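Local structure of thiosulfate sulfurtransferase (Pseudomonas aeruginosa, 1YT8) at residues A[27-32]-A[66-71]. The protein is a four-domain rhodanese-like protein that probably transfers sulfur from thiosulfate to cyanide. Residues are numbered along the deposited sequence; the frame is centred on the assembly and turned at random.
Sequences LDVREE and ITVYDD
Leu27 and Asp28 pair in parallel register with Val68 and Tyr69, joining strand 25-28 to strand 66-69 in the first rhodanese-like domain. Its five-stranded parallel sheet runs in the order 1-5-4-2-3 of the rhodanese alpha/beta fold, with 66-69 between 91-94 and 25-28. Three backbone bonds hold the pair: Leu27 N to Thr67 O (2.9 Å), then Tyr69 N to Leu27 O and Val29 N to Tyr69 O, the two bonds by which Tyr69 brackets Asp28. On one face of the sheet Leu27 CD1 meets Ile66 CG2 at 3.9 Å, and Val29 CG1 reaches the CB of Val68; Leu83 of helix 75-85 packs on Ile66 and Val68 here. On the other face Tyr69 CG stands between its own backbone N and carbonyl carbon (chi1 79°), and the ring leans over strand 25-28. Asp28 CA sits over that ring, 3.9 Å from its centroid and shifted toward the rim, in a CH-pi contact. With CG anti to the backbone N (chi1 -172°), the Asp28 carboxylate takes a short but weak bond from Tyr69 OH on OD2 (2.6 Å). Arg30 grips the same carboxylate side-on in a salt bridge: Arg30 NE to Asp28 OD1 at 3.0 Å and Arg30 NH2 to Asp28 OD2 at 2.7 Å, both on syn lone pairs and close to the guanidinium plane. OD1 also accepts the backbone N of Arg30, closing an Asx turn, while NH2 has a second partner in Ala38 O. The salt bridge with Arg30 probably keeps buried Asp28 ionised; its carboxylate links the turn after strand 25-28, weakly, to the Tyr69 hydroxyl.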
loop_
_atom_site.group_PDB
_atom_site.type_symbol
_atom_site.label_atom_id
_atom_site.label_comp_id
_atom_site.label_asym_id
_atom_site.label_seq_id
_atom_site.Cartn_x
_atom_site.Cartn_y
_atom_site.Cartn_z
ATOM N N LEU A 27 4.151 11.239 9.658
ATOM C CA LEU A 27 3.821 11.388 8.247
ATOM C C LEU A 27 4.773 12.222 7.401
ATOM O O LEU A 27 5.032 13.387 7.702
ATOM C CB LEU A 27 2.412 11.974 8.120
ATOM C CG LEU A 27 1.281 11.278 8.881
ATOM C CD1 LEU A 27 -0.017 12.065 8.707
ATOM C CD2 LEU A 27 1.119 9.853 8.371
ATOM N N ASP A 28 5.279 11.612 6.333
ATOM C CA ASP A 28 6.161 12.288 5.389
ATOM C C ASP A 28 5.169 12.850 4.371
ATOM O O ASP A 28 4.515 12.088 3.656
ATOM C CB ASP A 28 7.085 11.275 4.710
ATOM C CG ASP A 28 8.158 11.935 3.852
ATOM O OD1 ASP A 28 7.869 12.966 3.203
ATOM O OD2 ASP A 28 9.292 11.412 3.817
ATOM N N VAL A 29 5.042 14.171 4.305
ATOM C CA VAL A 29 4.086 14.772 3.381
ATOM C C VAL A 29 4.612 15.116 1.987
ATOM O O VAL A 29 3.900 15.720 1.186
ATOM C CB VAL A 29 3.430 16.029 4.004
ATOM C CG1 VAL A 29 2.623 15.627 5.230
ATOM C CG2 VAL A 29 4.500 17.058 4.374
ATOM N N ARG A 30 5.851 14.737 1.694
ATOM C CA ARG A 30 6.416 14.980 0.370
ATOM C C ARG A 30 5.780 13.975 -0.591
ATOM O O ARG A 30 5.048 13.079 -0.161
ATOM C CB ARG A 30 7.930 14.754 0.382
ATOM C CG ARG A 30 8.723 15.714 1.253
ATOM C CD ARG A 30 10.191 15.311 1.285
ATOM N NE ARG A 30 10.408 14.068 2.021
ATOM C CZ ARG A 30 11.544 13.377 2.003
ATOM N NH1 ARG A 30 12.574 13.804 1.279
ATOM N NH2 ARG A 30 11.653 12.261 2.710
ATOM N N GLU A 31 6.049 14.125 -1.885
ATOM C CA GLU A 31 5.530 13.190 -2.876
ATOM C C GLU A 31 6.252 11.856 -2.664
ATOM O O GLU A 31 7.281 11.802 -1.984
ATOM C CB GLU A 31 5.791 13.700 -4.295
ATOM C CG GLU A 31 5.074 15.005 -4.650
ATOM C CD GLU A 31 3.563 14.892 -4.552
ATOM O OE1 GLU A 31 3.015 13.831 -4.925
ATOM O OE2 GLU A 31 2.913 15.870 -4.123
ATOM N N GLU A 32 5.730 10.789 -3.261
ATOM C CA GLU A 32 6.316 9.466 -3.082
ATOM C C GLU A 32 7.764 9.286 -3.530
ATOM O O GLU A 32 8.539 8.637 -2.830
ATOM C CB GLU A 32 5.443 8.391 -3.747
ATOM C CG GLU A 32 5.837 6.970 -3.327
ATOM C CD GLU A 32 4.993 5.885 -3.972
ATOM O OE1 GLU A 32 5.031 5.753 -5.214
ATOM O OE2 GLU A 32 4.297 5.154 -3.234
ATOM N N ILE A 66 0.183 13.250 15.997
ATOM C CA ILE A 66 0.649 13.272 14.614
ATOM C C ILE A 66 1.845 14.201 14.461
ATOM O O ILE A 66 1.818 15.341 14.922
ATOM C CB ILE A 66 -0.450 13.778 13.655
ATOM C CG1 ILE A 66 -1.676 12.875 13.732
ATOM C CG2 ILE A 66 0.088 13.830 12.220
ATOM C CD1 ILE A 66 -2.875 13.443 12.999
ATOM N N THR A 67 2.892 13.703 13.812
ATOM C CA THR A 67 4.092 14.497 13.568
ATOM C C THR A 67 4.374 14.456 12.065
ATOM O O THR A 67 4.677 13.398 11.510
ATOM C CB THR A 67 5.315 13.935 14.335
ATOM O OG1 THR A 67 5.049 13.942 15.746
ATOM C CG2 THR A 67 6.553 14.786 14.063
ATOM N N VAL A 68 4.257 15.607 11.409
ATOM C CA VAL A 68 4.498 15.694 9.970
ATOM C C VAL A 68 5.895 16.235 9.671
ATOM O O VAL A 68 6.492 16.930 10.494
ATOM C CB VAL A 68 3.455 16.610 9.273
ATOM C CG1 VAL A 68 2.055 16.034 9.436
ATOM C CG2 VAL A 68 3.513 18.011 9.860
ATOM N N TYR A 69 6.418 15.920 8.491
ATOM C CA TYR A 69 7.740 16.408 8.120
ATOM C C TYR A 69 7.976 16.354 6.618
ATOM O O TYR A 69 7.258 15.677 5.882
ATOM C CB TYR A 69 8.830 15.583 8.824
ATOM C CG TYR A 69 9.124 14.234 8.174
ATOM C CD1 TYR A 69 10.080 14.116 7.160
ATOM C CD2 TYR A 69 8.415 13.088 8.542
ATOM C CE1 TYR A 69 10.322 12.891 6.524
ATOM C CE2 TYR A 69 8.645 11.855 7.908
ATOM C CZ TYR A 69 9.597 11.767 6.901
ATOM O OH TYR A 69 9.813 10.565 6.256
ATOM N N ASP A 70 8.983 17.099 6.180
ATOM C CA ASP A 70 9.418 17.120 4.789
ATOM C C ASP A 70 10.902 17.424 4.888
ATOM O O ASP A 70 11.484 17.277 5.962
ATOM C CB ASP A 70 8.692 18.189 3.956
ATOM C CG ASP A 70 8.818 19.594 4.529
ATOM O OD1 ASP A 70 9.758 19.873 5.303
ATOM O OD2 ASP A 70 7.963 20.432 4.175
ATOM N N ASP A 71 11.531 17.828 3.794
ATOM C CA ASP A 71 12.949 18.131 3.874
ATOM C C ASP A 71 13.217 19.598 3.559
ATOM O O ASP A 71 14.171 19.924 2.858
ATOM C CB ASP A 71 13.749 17.216 2.941
ATOM C CG ASP A 71 15.249 17.267 3.219
ATOM O OD1 ASP A 71 15.636 17.407 4.397
ATOM O OD2 ASP A 71 16.039 17.152 2.263
#